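Local structure of LanC-like protein GCR2 (Arabidopsis thaliana, 3T33) at residues L43-F48 with R358-A363; S121-F126 with L170-A175; A155-I160 with E191-E196; N339-L344 with A396-D401. The protein binds zinc as a member of the LanC-like family and may play a role in abscisic acid signalling. One frame throughout, in Å; residues are numbered along the deposited sequence.

Contact 1 (L43-F48 with R358-A363); sequences LPYKSF and RAKAFA
The ring of F48 lies under the aliphatic chain of K360, which crosses one face obliquely. K360 CG sits nearest, 3.6 Å above the ring plane and displaced toward the rim at CZ and CE2, and makes a CH-pi contact with the ring centroid at 3.9 Å. Farther along, K360 CE reaches F48 CG at 4.0 Å, near the root of the ring. F48 CG, anti to the backbone N (chi1 170°), is carried out toward K360. At the ring edge, CZ meets CB of A363 at 4.4 Å, and the Y45 ring turns an edge to CD of K360. The lysine is extended beyond CG, and its NZ donates to the backbone O of L43 over 2.5 Å, nearly along the C=O axis (161°). The same NZ bonds L41 O, so the ammonium sits at the carboxyl end of helix 36-42, where its charge would probably be stabilised by the helix dipole. Y45 OH bonds M402 O, bringing helix 392-402 into the same corner. A lysine of helix 353-375 thus covers an aromatic ring of helix 45-69 and ties off the turn between helices 36-42 and 45-69, consistent with the outer layer of the alpha/alpha toroid of LanC-like proteins.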
loop_
_atom_site.group_PDB
_atom_site.type_symbol
_atom_site.label_atom_id
_atom_site.label_comp_id
_atom_site.label_asym_id
_atom_site.label_seq_id
_atom_site.Cartn_x
_atom_site.Cartn_y
_atom_site.Cartn_z
ATOM N N LEU A 43 -2.446 -0.490 -26.166
ATOM C CA LEU A 43 -1.241 0.336 -26.172
ATOM C C LEU A 43 0.041 -0.414 -25.700
ATOM O O LEU A 43 0.010 -1.166 -24.700
ATOM C CB LEU A 43 -1.514 1.509 -25.279
ATOM C CG LEU A 43 -1.365 2.952 -25.731
ATOM C CD1 LEU A 43 -1.905 3.240 -27.151
ATOM C CD2 LEU A 43 -2.060 3.866 -24.705
ATOM N N PRO A 44 1.154 -0.270 -26.472
ATOM C CA PRO A 44 2.377 -0.832 -25.937
ATOM C C PRO A 44 2.843 -0.032 -24.666
ATOM O O PRO A 44 2.589 1.172 -24.519
ATOM C CB PRO A 44 3.363 -0.741 -27.111
ATOM C CG PRO A 44 2.840 0.271 -27.992
ATOM C CD PRO A 44 1.397 0.506 -27.707
ATOM N N TYR A 45 3.504 -0.739 -23.770
ATOM C CA TYR A 45 3.777 -0.229 -22.453
ATOM C C TYR A 45 4.493 1.119 -22.419
ATOM O O TYR A 45 4.137 1.979 -21.641
ATOM C CB TYR A 45 4.471 -1.261 -21.596
ATOM C CG TYR A 45 4.173 -0.978 -20.143
ATOM C CD1 TYR A 45 5.064 -0.251 -19.343
ATOM C CD2 TYR A 45 2.957 -1.378 -19.575
ATOM C CE1 TYR A 45 4.746 0.030 -17.998
ATOM C CE2 TYR A 45 2.639 -1.073 -18.255
ATOM C CZ TYR A 45 3.540 -0.391 -17.489
ATOM O OH TYR A 45 3.192 -0.149 -16.209
ATOM N N LYS A 46 5.463 1.302 -23.297
ATOM C CA LYS A 46 6.245 2.510 -23.353
ATOM C C LYS A 46 5.373 3.727 -23.443
ATOM O O LYS A 46 5.481 4.576 -22.562
ATOM C CB LYS A 46 7.274 2.479 -24.473
ATOM C CG LYS A 46 7.775 1.022 -24.724
ATOM C CD LYS A 46 6.755 0.073 -25.450
ATOM C CE LYS A 46 7.287 -1.362 -25.563
ATOM N NZ LYS A 46 6.906 -2.178 -24.356
ATOM N N SER A 47 4.475 3.811 -24.433
ATOM C CA SER A 47 3.571 4.964 -24.524
ATOM C C SER A 47 2.366 4.925 -23.556
ATOM O O SER A 47 1.817 5.983 -23.180
ATOM C CB SER A 47 3.084 5.192 -25.962
ATOM O OG SER A 47 2.489 4.003 -26.397
ATOM N N PHE A 48 1.943 3.727 -23.168
ATOM C CA PHE A 48 0.910 3.636 -22.149
ATOM C C PHE A 48 1.430 4.275 -20.842
ATOM O O PHE A 48 0.786 5.125 -20.287
ATOM C CB PHE A 48 0.548 2.183 -21.911
ATOM C CG PHE A 48 -0.322 1.961 -20.732
ATOM C CD1 PHE A 48 -1.682 2.197 -20.818
ATOM C CD2 PHE A 48 0.215 1.532 -19.532
ATOM C CE1 PHE A 48 -2.522 1.996 -19.707
ATOM C CE2 PHE A 48 -0.623 1.298 -18.411
ATOM C CZ PHE A 48 -1.997 1.541 -18.506
ATOM N N ARG A 358 -3.066 -7.027 -16.040
ATOM C CA ARG A 358 -4.153 -6.795 -15.111
ATOM C C ARG A 358 -4.031 -5.458 -14.373
ATOM O O ARG A 358 -5.030 -4.794 -14.199
ATOM C CB ARG A 358 -4.372 -7.995 -14.193
ATOM C CG ARG A 358 -5.096 -9.135 -14.922
ATOM C CD ARG A 358 -5.198 -10.367 -14.038
ATOM N NE ARG A 358 -5.903 -11.423 -14.747
ATOM C CZ ARG A 358 -6.347 -12.551 -14.204
ATOM N NH1 ARG A 358 -6.171 -12.801 -12.923
ATOM N NH2 ARG A 358 -6.952 -13.431 -14.976
ATOM N N ALA A 359 -2.816 -5.061 -14.027
ATOM C CA ALA A 359 -2.578 -3.771 -13.371
ATOM C C ALA A 359 -2.838 -2.706 -14.426
ATOM O O ALA A 359 -3.467 -1.691 -14.173
ATOM C CB ALA A 359 -1.112 -3.655 -12.845
ATOM N N LYS A 360 -2.412 -2.981 -15.632
ATOM C CA LYS A 360 -2.662 -2.033 -16.721
ATOM C C LYS A 360 -4.165 -1.816 -16.957
ATOM O O LYS A 360 -4.629 -0.693 -17.166
ATOM C CB LYS A 360 -1.894 -2.506 -17.980
ATOM C CG LYS A 360 -2.249 -1.940 -19.290
ATOM C CD LYS A 360 -1.306 -2.541 -20.379
ATOM C CE LYS A 360 -1.407 -1.764 -21.711
ATOM N NZ LYS A 360 -0.876 -2.586 -22.820
ATOM N N ALA A 361 -4.943 -2.885 -16.886
ATOM C CA ALA A 361 -6.394 -2.754 -17.076
ATOM C C ALA A 361 -7.008 -1.926 -15.940
ATOM O O ALA A 361 -7.864 -1.087 -16.179
ATOM C CB ALA A 361 -7.061 -4.125 -17.145
ATOM N N PHE A 362 -6.568 -2.141 -14.700
ATOM C CA PHE A 362 -7.218 -1.364 -13.616
ATOM C C PHE A 362 -6.804 0.098 -13.752
ATOM O O PHE A 362 -7.604 0.971 -13.604
ATOM C CB PHE A 362 -6.843 -1.911 -12.249
ATOM C CG PHE A 362 -7.777 -2.964 -11.719
ATOM C CD1 PHE A 362 -8.399 -3.869 -12.566
ATOM C CD2 PHE A 362 -8.022 -3.051 -10.324
ATOM C CE1 PHE A 362 -9.262 -4.856 -12.064
ATOM C CE2 PHE A 362 -8.857 -4.027 -9.806
ATOM C CZ PHE A 362 -9.485 -4.959 -10.688
ATOM N N ALA A 363 -5.553 0.354 -14.075
ATOM C CA ALA A 363 -5.108 1.711 -14.279
ATOM C C ALA A 363 -5.798 2.392 -15.466
ATOM O O ALA A 363 -6.147 3.586 -15.387
ATOM C CB ALA A 363 -3.616 1.762 -14.449
#

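Contact 2 (S121-F126 with L170-A175); sequences SERVTF and LLYGRA
R123 meets Y172 first: its NE comes 3.7 Å from CE1 of the tyrosine, the chain bending at chi2 to send CD that way, while its backbone N is held by S121 OG in an ST turn. The ring atom lies over one face of the guanidinium, but the two planes are 64° apart, so this is a crossing and not a stack. V124 contributes its backbone: its N donates to water 1, which donates in turn to Y172 O. T125 follows and carries most of the contact. Its N donates to water 2, which gives a weak bond to L171 O, and its hydroxyl donates to that same oxygen over 2.6 Å, from a position 47° above the carbonyl plane. OG1 also accepts from C128 N. With chi1 at 69°, OG1 takes the crowded position, while the methyl CG2 packs 3.2 Å from G173 O and 3.5 Å from Y172 C. G173 is the N-cap of helix 174-188, and the L171 side chain lies about 7 Å from the bound zinc ion. The chemistry implies a largely buried contact in which side chain and water reach backbone carbonyls: one direct hydroxyl bond, one firm water bridge and one weak one.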
loop_
_atom_site.group_PDB
_atom_site.type_symbol
_atom_site.label_atom_id
_atom_site.label_comp_id
_atom_site.label_asym_id
_atom_site.label_seq_id
_atom_site.Cartn_x
_atom_site.Cartn_y
_atom_site.Cartn_z
ATOM N N SER A 121 1.407 15.046 19.390
ATOM C CA SER A 121 0.719 13.879 18.846
ATOM C C SER A 121 1.204 12.666 19.573
ATOM O O SER A 121 2.397 12.536 19.887
ATOM C CB SER A 121 0.965 13.676 17.336
ATOM O OG SER A 121 0.264 12.530 16.882
ATOM N N GLU A 122 0.256 11.779 19.838
ATOM C CA GLU A 122 0.607 10.471 20.392
ATOM C C GLU A 122 0.629 9.344 19.342
ATOM O O GLU A 122 1.000 8.235 19.670
ATOM C CB GLU A 122 -0.224 10.136 21.644
ATOM C CG GLU A 122 0.627 10.320 22.936
ATOM C CD GLU A 122 -0.188 10.626 24.236
ATOM O OE1 GLU A 122 -1.426 10.366 24.296
ATOM O OE2 GLU A 122 0.444 11.139 25.208
ATOM N N ARG A 123 0.280 9.657 18.082
ATOM C CA ARG A 123 0.330 8.675 16.980
ATOM C C ARG A 123 1.770 8.236 16.707
ATOM O O ARG A 123 2.675 9.012 16.611
ATOM C CB ARG A 123 -0.318 9.202 15.707
ATOM C CG ARG A 123 -1.792 9.693 15.810
ATOM C CD ARG A 123 -2.759 8.603 16.212
ATOM N NE ARG A 123 -4.134 8.946 15.835
ATOM C CZ ARG A 123 -5.189 8.864 16.660
ATOM N NH1 ARG A 123 -5.031 8.447 17.929
ATOM N NH2 ARG A 123 -6.408 9.161 16.218
ATOM N N VAL A 124 1.977 6.955 16.591
ATOM C CA VAL A 124 3.322 6.450 16.528
ATOM C C VAL A 124 3.689 5.683 15.168
ATOM O O VAL A 124 4.820 5.251 14.949
ATOM C CB VAL A 124 3.435 5.597 17.800
ATOM C CG1 VAL A 124 3.686 4.140 17.535
ATOM C CG2 VAL A 124 4.269 6.290 18.866
ATOM N N THR A 125 2.748 5.553 14.248
ATOM C CA THR A 125 3.020 4.713 13.040
ATOM C C THR A 125 3.416 5.502 11.761
ATOM O O THR A 125 3.285 6.743 11.672
ATOM C CB THR A 125 1.821 3.793 12.684
ATOM O OG1 THR A 125 0.745 4.610 12.224
ATOM C CG2 THR A 125 1.334 2.972 13.939
ATOM N N PHE A 126 3.880 4.748 10.754
ATOM C CA PHE A 126 4.172 5.366 9.448
ATOM C C PHE A 126 2.949 6.029 8.815
ATOM O O PHE A 126 3.045 7.186 8.360
ATOM C CB PHE A 126 4.772 4.328 8.472
ATOM C CG PHE A 126 5.319 4.927 7.214
ATOM C CD1 PHE A 126 6.576 5.453 7.184
ATOM C CD2 PHE A 126 4.585 4.891 6.037
ATOM C CE1 PHE A 126 7.094 6.006 6.009
ATOM C CE2 PHE A 126 5.115 5.400 4.870
ATOM C CZ PHE A 126 6.366 5.975 4.868
ATOM N N LEU A 170 -1.267 -2.238 12.105
ATOM C CA LEU A 170 -0.383 -1.420 11.231
ATOM C C LEU A 170 -0.737 0.008 11.336
ATOM O O LEU A 170 0.125 0.826 11.271
ATOM C CB LEU A 170 -0.484 -1.811 9.734
ATOM C CG LEU A 170 0.707 -1.953 8.759
ATOM C CD1 LEU A 170 0.314 -1.442 7.344
ATOM C CD2 LEU A 170 1.970 -1.386 9.196
ATOM N N LEU A 171 -2.008 0.333 11.410
ATOM C CA LEU A 171 -2.382 1.746 11.419
ATOM C C LEU A 171 -2.069 2.488 12.727
ATOM O O LEU A 171 -1.635 3.659 12.691
ATOM C CB LEU A 171 -3.821 1.917 10.964
ATOM C CG LEU A 171 -3.973 2.258 9.478
ATOM C CD1 LEU A 171 -3.232 1.342 8.587
ATOM C CD2 LEU A 171 -5.392 2.381 9.015
ATOM N N TYR A 172 -2.168 1.793 13.869
ATOM C CA TYR A 172 -2.010 2.462 15.222
ATOM C C TYR A 172 -1.018 1.791 16.174
ATOM O O TYR A 172 -0.509 2.419 17.084
ATOM C CB TYR A 172 -3.374 2.735 15.896
ATOM C CG TYR A 172 -4.281 3.647 15.048
ATOM C CD1 TYR A 172 -3.938 4.994 14.783
ATOM C CD2 TYR A 172 -5.457 3.168 14.493
ATOM C CE1 TYR A 172 -4.750 5.805 14.012
ATOM C CE2 TYR A 172 -6.277 3.988 13.709
ATOM C CZ TYR A 172 -5.915 5.280 13.475
ATOM O OH TYR A 172 -6.731 6.060 12.693
ATOM N N GLY A 173 -0.633 0.571 15.849
ATOM C CA GLY A 173 0.168 -0.250 16.696
ATOM C C GLY A 173 1.604 -0.424 16.331
ATOM O O GLY A 173 2.185 0.292 15.518
ATOM N N ARG A 174 2.180 -1.384 17.006
ATOM C CA ARG A 174 3.564 -1.684 16.931
ATOM C C ARG A 174 4.019 -2.131 15.528
ATOM O O ARG A 174 5.100 -1.800 15.141
ATOM C CB ARG A 174 3.909 -2.787 17.993
ATOM C CG ARG A 174 4.286 -2.227 19.400
ATOM C CD ARG A 174 4.499 -3.366 20.471
ATOM N NE ARG A 174 3.291 -3.537 21.262
ATOM C CZ ARG A 174 3.055 -2.923 22.411
ATOM N NH1 ARG A 174 3.960 -2.134 22.936
ATOM N NH2 ARG A 174 1.891 -3.085 23.002
ATOM N N ALA A 175 3.244 -2.932 14.799
ATOM C CA ALA A 175 3.675 -3.324 13.453
ATOM C C ALA A 175 3.927 -2.022 12.642
ATOM O O ALA A 175 4.951 -1.895 11.973
ATOM C CB ALA A 175 2.625 -4.227 12.765
HETATM O O HOH W 1 -0.296 5.014 17.183
HETATM O O HOH W 2 -0.065 6.076 14.437
#

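Contact 3 (A155-I160 with E191-E196); sequences ARFRGI and ESISSE
R158 reaches across to S192 and I193 from helix 147-158. From CB the chain leaves with CG anti to the carbonyl carbon (chi1 -75°), and CG passes 4.3 Å from CD1 of I193. From CG to NE it is extended, which carries the guanidinium out to the backbone of S192. There NE donates to S192 O over 3.0 Å, nearly in line with the carbonyl bond. NH2 donates to the same oxygen over 2.6 Å and meets it in the carbonyl plane, on a lone pair. The oxygen lies close to the guanidinium plane, so the arginine grips it side-on with two nitrogens. S192 OG also bonds Y150 OH, and N185 OD1 accepts from I193 N.

Beside this polar grip, the side chains of F157 and I193 stand roughly perpendicular. I193 CD1 lies 3.5 Å above one face of the F157 ring, offset toward the rim over CD1, in a CH-pi contact. The opposite face carries CD1 of I160, 4.3 Å above the plane. I193 also touches C181 and L184 of helix 174-188, while F157 reaches C134 and A180.

Beyond I193 a new helix starts, with S194 as its N-cap, OG accepting weakly from E196 N. The contact joins helix 147-158 to the loop leading from helix 174-188 into helix 195-212, with helix 174-188 packed against both F157 and I193, consistent with adjacent positions in the outer layer of the alpha/alpha toroid.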
loop_
_atom_site.group_PDB
_atom_site.type_symbol
_atom_site.label_atom_id
_atom_site.label_comp_id
_atom_site.label_asym_id
_atom_site.label_seq_id
_atom_site.Cartn_x
_atom_site.Cartn_y
_atom_site.Cartn_z
ATOM N N ALA A 155 16.897 12.333 15.103
ATOM C CA ALA A 155 16.749 12.576 16.565
ATOM C C ALA A 155 15.264 12.571 16.979
ATOM O O ALA A 155 14.899 12.020 18.026
ATOM C CB ALA A 155 17.449 13.928 16.992
ATOM N N ARG A 156 14.396 13.165 16.159
ATOM C CA ARG A 156 12.998 13.145 16.489
ATOM C C ARG A 156 12.468 11.731 16.359
ATOM O O ARG A 156 11.628 11.282 17.166
ATOM C CB ARG A 156 12.203 14.084 15.598
ATOM C CG ARG A 156 12.443 15.562 15.897
ATOM C CD ARG A 156 12.108 16.386 14.631
ATOM N NE ARG A 156 12.435 17.813 14.748
ATOM C CZ ARG A 156 12.556 18.642 13.706
ATOM N NH1 ARG A 156 12.380 18.193 12.457
ATOM N NH2 ARG A 156 12.857 19.924 13.900
ATOM N N PHE A 157 12.973 10.989 15.385
ATOM C CA PHE A 157 12.419 9.669 15.203
ATOM C C PHE A 157 12.857 8.819 16.445
ATOM O O PHE A 157 12.078 8.110 17.028
ATOM C CB PHE A 157 12.940 9.017 13.926
ATOM C CG PHE A 157 12.220 7.726 13.596
ATOM C CD1 PHE A 157 12.106 6.709 14.525
ATOM C CD2 PHE A 157 11.636 7.530 12.366
ATOM C CE1 PHE A 157 11.418 5.544 14.223
ATOM C CE2 PHE A 157 10.985 6.360 12.076
ATOM C CZ PHE A 157 10.853 5.386 12.999
ATOM N N ARG A 158 14.123 8.907 16.800
ATOM C CA ARG A 158 14.701 8.193 17.927
ATOM C C ARG A 158 14.132 8.566 19.312
ATOM O O ARG A 158 14.326 7.783 20.280
ATOM C CB ARG A 158 16.191 8.436 17.919
ATOM C CG ARG A 158 16.938 7.651 16.826
ATOM C CD ARG A 158 18.378 7.933 16.973
ATOM N NE ARG A 158 19.170 7.166 16.051
ATOM C CZ ARG A 158 20.436 7.448 15.755
ATOM N NH1 ARG A 158 21.056 8.514 16.283
ATOM N NH2 ARG A 158 21.090 6.661 14.937
ATOM N N GLY A 159 13.443 9.717 19.402
ATOM C CA GLY A 159 12.735 10.126 20.638
ATOM C C GLY A 159 11.373 9.464 20.821
ATOM O O GLY A 159 10.743 9.539 21.913
ATOM N N ILE A 160 10.884 8.800 19.779
ATOM C CA ILE A 160 9.584 8.143 19.903
ATOM C C ILE A 160 9.618 7.008 20.916
ATOM O O ILE A 160 10.535 6.191 20.914
ATOM C CB ILE A 160 9.036 7.665 18.496
ATOM C CG1 ILE A 160 8.641 8.881 17.626
ATOM C CG2 ILE A 160 7.831 6.771 18.628
ATOM C CD1 ILE A 160 8.615 8.602 16.109
ATOM N N GLU A 191 21.955 1.408 9.896
ATOM C CA GLU A 191 21.269 1.089 11.151
ATOM C C GLU A 191 20.937 2.432 11.820
ATOM O O GLU A 191 21.519 2.787 12.838
ATOM C CB GLU A 191 22.147 0.211 12.046
ATOM C CG GLU A 191 21.496 -0.025 13.382
ATOM C CD GLU A 191 22.124 -1.134 14.248
ATOM O OE1 GLU A 191 23.211 -1.637 13.988
ATOM O OE2 GLU A 191 21.474 -1.528 15.213
ATOM N N SER A 192 20.024 3.178 11.208
ATOM C CA SER A 192 19.691 4.517 11.650
ATOM C C SER A 192 18.916 4.376 12.972
ATOM O O SER A 192 19.234 5.040 13.964
ATOM C CB SER A 192 18.856 5.273 10.583
ATOM O OG SER A 192 19.504 5.297 9.307
ATOM N N ILE A 193 17.891 3.521 12.929
ATOM C CA ILE A 193 17.170 3.058 14.088
ATOM C C ILE A 193 17.841 1.768 14.585
ATOM O O ILE A 193 18.258 0.909 13.801
ATOM C CB ILE A 193 15.696 2.748 13.817
ATOM C CG1 ILE A 193 14.996 3.879 13.082
ATOM C CG2 ILE A 193 14.959 2.498 15.202
ATOM C CD1 ILE A 193 15.125 5.181 13.751
ATOM N N SER A 194 17.863 1.613 15.903
ATOM C CA SER A 194 18.719 0.620 16.518
ATOM C C SER A 194 18.134 -0.732 16.278
ATOM O O SER A 194 16.935 -0.902 16.478
ATOM C CB SER A 194 18.827 0.884 18.038
ATOM O OG SER A 194 19.428 -0.244 18.672
ATOM N N SER A 195 18.952 -1.695 15.855
ATOM C CA SER A 195 18.458 -3.059 15.674
ATOM C C SER A 195 17.907 -3.671 16.993
ATOM O O SER A 195 16.861 -4.353 16.977
ATOM C CB SER A 195 19.553 -3.910 15.059
ATOM O OG SER A 195 19.093 -5.182 14.716
ATOM N N GLU A 196 18.534 -3.381 18.144
ATOM C CA GLU A 196 17.970 -3.831 19.481
ATOM C C GLU A 196 16.577 -3.300 19.795
ATOM O O GLU A 196 15.681 -4.038 20.319
ATOM C CB GLU A 196 18.941 -3.574 20.618
ATOM C CG GLU A 196 18.472 -4.036 22.056
ATOM C CD GLU A 196 17.610 -2.992 22.683
ATOM O OE1 GLU A 196 17.808 -1.828 22.315
ATOM O OE2 GLU A 196 16.666 -3.333 23.444
#

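Contact 4 (N339-L344 with A396-D401); sequences NTYVFL and AYMLLD
Y341 and D401 make the hydrogen bond of this contact. Y341 OH donates over 2.6 Å to D401 OD2, which accepts with its anti lone pair and lies in the phenol plane at the ring edge. The two side chains stand roughly perpendicular, with ring and carboxylate planes 71° apart. The other oxygen, OD1, forms a salt bridge with K93, and OD2 also receives a weak bond from L409 N. With a lysine and a phenol donor beside it, this buried carboxylate would be expected to stay ionised.

The same phenol oxygen meets the edge of Y397. It lies in the plane of that ring, 3.2 Å from CD1, one tyrosine side chain set nearly square to the other. The Y397 ring also meets that of Y89, and the ring of F410 packs against Y341.

The backbones behind these groups run nearly parallel: the segment axes stand 10.9 Å apart at 19°. Both helices, 336-350 and 392-402, belong to the inner layer of the alpha/alpha toroid that surrounds the zinc site, and the Y341 side chain is about 13 Å from the zinc ion.

Apolar packing is carried by M398. Y341 and M398 run alongside in opposite senses, CE2 of the ring touching CG at 3.9 Å. M398 CG is anti to the backbone N (chi1 -177°), and bends at chi2 and chi3 fold the thioether against T340, whose CG2 comes 3.7 Å from SD. T340 OG1 is bonded to I336 O within its own helix.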
loop_
_atom_site.group_PDB
_atom_site.type_symbol
_atom_site.label_atom_id
_atom_site.label_comp_id
_atom_site.label_asym_id
_atom_site.label_seq_id
_atom_site.Cartn_x
_atom_site.Cartn_y
_atom_site.Cartn_z
ATOM N N ASN A 339 -6.142 -1.634 -5.150
ATOM C CA ASN A 339 -6.205 -3.007 -5.696
ATOM C C ASN A 339 -5.275 -3.279 -6.928
ATOM O O ASN A 339 -4.790 -4.394 -7.111
ATOM C CB ASN A 339 -7.639 -3.416 -5.933
ATOM C CG ASN A 339 -8.450 -3.434 -4.634
ATOM O OD1 ASN A 339 -9.629 -3.641 -4.651
ATOM N ND2 ASN A 339 -7.826 -3.159 -3.541
ATOM N N THR A 340 -4.950 -2.242 -7.697
ATOM C CA THR A 340 -3.959 -2.378 -8.739
ATOM C C THR A 340 -2.659 -3.031 -8.271
ATOM O O THR A 340 -2.070 -3.857 -8.997
ATOM C CB THR A 340 -3.639 -0.965 -9.341
ATOM O OG1 THR A 340 -4.850 -0.490 -9.883
ATOM C CG2 THR A 340 -2.624 -1.049 -10.456
ATOM N N TYR A 341 -2.222 -2.682 -7.065
ATOM C CA TYR A 341 -0.962 -3.179 -6.504
ATOM C C TYR A 341 -0.988 -4.657 -6.326
ATOM O O TYR A 341 0.071 -5.337 -6.350
ATOM C CB TYR A 341 -0.623 -2.494 -5.164
ATOM C CG TYR A 341 0.065 -1.124 -5.337
ATOM C CD1 TYR A 341 1.422 -1.027 -5.627
ATOM C CD2 TYR A 341 -0.665 0.053 -5.253
ATOM C CE1 TYR A 341 2.027 0.242 -5.826
ATOM C CE2 TYR A 341 -0.065 1.308 -5.462
ATOM C CZ TYR A 341 1.268 1.397 -5.708
ATOM O OH TYR A 341 1.875 2.641 -5.874
ATOM N N VAL A 342 -2.167 -5.212 -6.150
ATOM C CA VAL A 342 -2.200 -6.688 -6.146
ATOM C C VAL A 342 -1.577 -7.259 -7.438
ATOM O O VAL A 342 -0.686 -8.126 -7.384
ATOM C CB VAL A 342 -3.646 -7.237 -5.968
ATOM C CG1 VAL A 342 -3.624 -8.722 -6.053
ATOM C CG2 VAL A 342 -4.186 -6.861 -4.598
ATOM N N PHE A 343 -1.999 -6.751 -8.597
ATOM C CA PHE A 343 -1.432 -7.262 -9.856
ATOM C C PHE A 343 0.027 -6.976 -10.052
ATOM O O PHE A 343 0.771 -7.834 -10.456
ATOM C CB PHE A 343 -2.312 -6.810 -11.028
ATOM C CG PHE A 343 -3.766 -7.065 -10.768
ATOM C CD1 PHE A 343 -4.181 -8.341 -10.387
ATOM C CD2 PHE A 343 -4.700 -6.039 -10.840
ATOM C CE1 PHE A 343 -5.524 -8.608 -10.161
ATOM C CE2 PHE A 343 -6.032 -6.276 -10.617
ATOM C CZ PHE A 343 -6.462 -7.556 -10.243
ATOM N N LEU A 344 0.437 -5.761 -9.737
ATOM C CA LEU A 344 1.844 -5.375 -9.660
ATOM C C LEU A 344 2.621 -6.272 -8.742
ATOM O O LEU A 344 3.756 -6.628 -9.049
ATOM C CB LEU A 344 1.991 -3.954 -9.138
ATOM C CG LEU A 344 1.431 -2.981 -10.154
ATOM C CD1 LEU A 344 1.483 -1.541 -9.556
ATOM C CD2 LEU A 344 2.178 -3.036 -11.502
ATOM N N ALA A 396 -2.763 9.175 -8.209
ATOM C CA ALA A 396 -1.484 9.688 -8.801
ATOM C C ALA A 396 -0.281 8.854 -8.388
ATOM O O ALA A 396 0.640 8.657 -9.167
ATOM C CB ALA A 396 -1.213 11.167 -8.408
ATOM N N TYR A 397 -0.289 8.380 -7.143
ATOM C CA TYR A 397 0.834 7.660 -6.619
ATOM C C TYR A 397 0.967 6.329 -7.378
ATOM O O TYR A 397 2.043 5.911 -7.778
ATOM C CB TYR A 397 0.597 7.427 -5.106
ATOM C CG TYR A 397 1.809 6.879 -4.417
ATOM C CD1 TYR A 397 2.183 5.518 -4.553
ATOM C CD2 TYR A 397 2.592 7.706 -3.616
ATOM C CE1 TYR A 397 3.354 5.030 -3.905
ATOM C CE2 TYR A 397 3.750 7.228 -2.987
ATOM C CZ TYR A 397 4.145 5.909 -3.146
ATOM O OH TYR A 397 5.311 5.479 -2.487
ATOM N N MET A 398 -0.159 5.684 -7.594
ATOM C CA MET A 398 -0.196 4.398 -8.268
ATOM C C MET A 398 0.241 4.622 -9.735
ATOM O O MET A 398 1.073 3.863 -10.290
ATOM C CB MET A 398 -1.617 3.796 -8.145
ATOM C CG MET A 398 -1.788 2.401 -8.755
ATOM S SD MET A 398 -1.937 2.571 -10.507
ATOM C CE MET A 398 -3.633 3.100 -10.604
ATOM N N LEU A 399 -0.249 5.703 -10.322
ATOM C CA LEU A 399 0.041 6.003 -11.726
ATOM C C LEU A 399 1.541 6.183 -11.946
ATOM O O LEU A 399 2.160 5.547 -12.878
ATOM C CB LEU A 399 -0.737 7.226 -12.208
ATOM C CG LEU A 399 -2.111 7.158 -12.891
ATOM C CD1 LEU A 399 -2.757 5.780 -12.838
ATOM C CD2 LEU A 399 -3.074 8.365 -12.478
ATOM N N LEU A 400 2.140 6.987 -11.056
ATOM C CA LEU A 400 3.581 7.182 -11.090
ATOM C C LEU A 400 4.332 5.865 -10.949
ATOM O O LEU A 400 5.384 5.646 -11.588
ATOM C CB LEU A 400 3.981 8.133 -9.962
ATOM C CG LEU A 400 3.502 9.575 -10.220
ATOM C CD1 LEU A 400 3.746 10.484 -9.010
ATOM C CD2 LEU A 400 4.155 10.193 -11.500
ATOM N N ASP A 401 3.819 4.975 -10.102
ATOM C CA ASP A 401 4.531 3.710 -9.808
ATOM C C ASP A 401 4.424 2.729 -11.055
ATOM O O ASP A 401 5.246 1.796 -11.221
ATOM C CB ASP A 401 3.927 3.094 -8.545
ATOM C CG ASP A 401 4.921 2.808 -7.467
ATOM O OD1 ASP A 401 6.152 2.893 -7.683
ATOM O OD2 ASP A 401 4.443 2.461 -6.351
#

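From the N terminus, contact 1 opens at 43-48 and closes only at 358-363, spanning most of the chain. Contacts 2 and 3 fall within that span: contact 2 joins the loop before helix 130-144 to the start of helix 174-188, contact 3 joins helix 147-158 to the approach to helix 195-212. Their segments alternate, so they cross, and V124 packs on I160. Both close before contact 4 opens at 339-344. Contact 4 ends at 396-401, after contact 1 has closed, so these two also cross. Contact 1 joins outer helices, contact 4 inner ones, and packing of F362 and A359 on T340 and L344 joins the layers, about 35 Å from contact 2 between the centres of contacts 1 and 2.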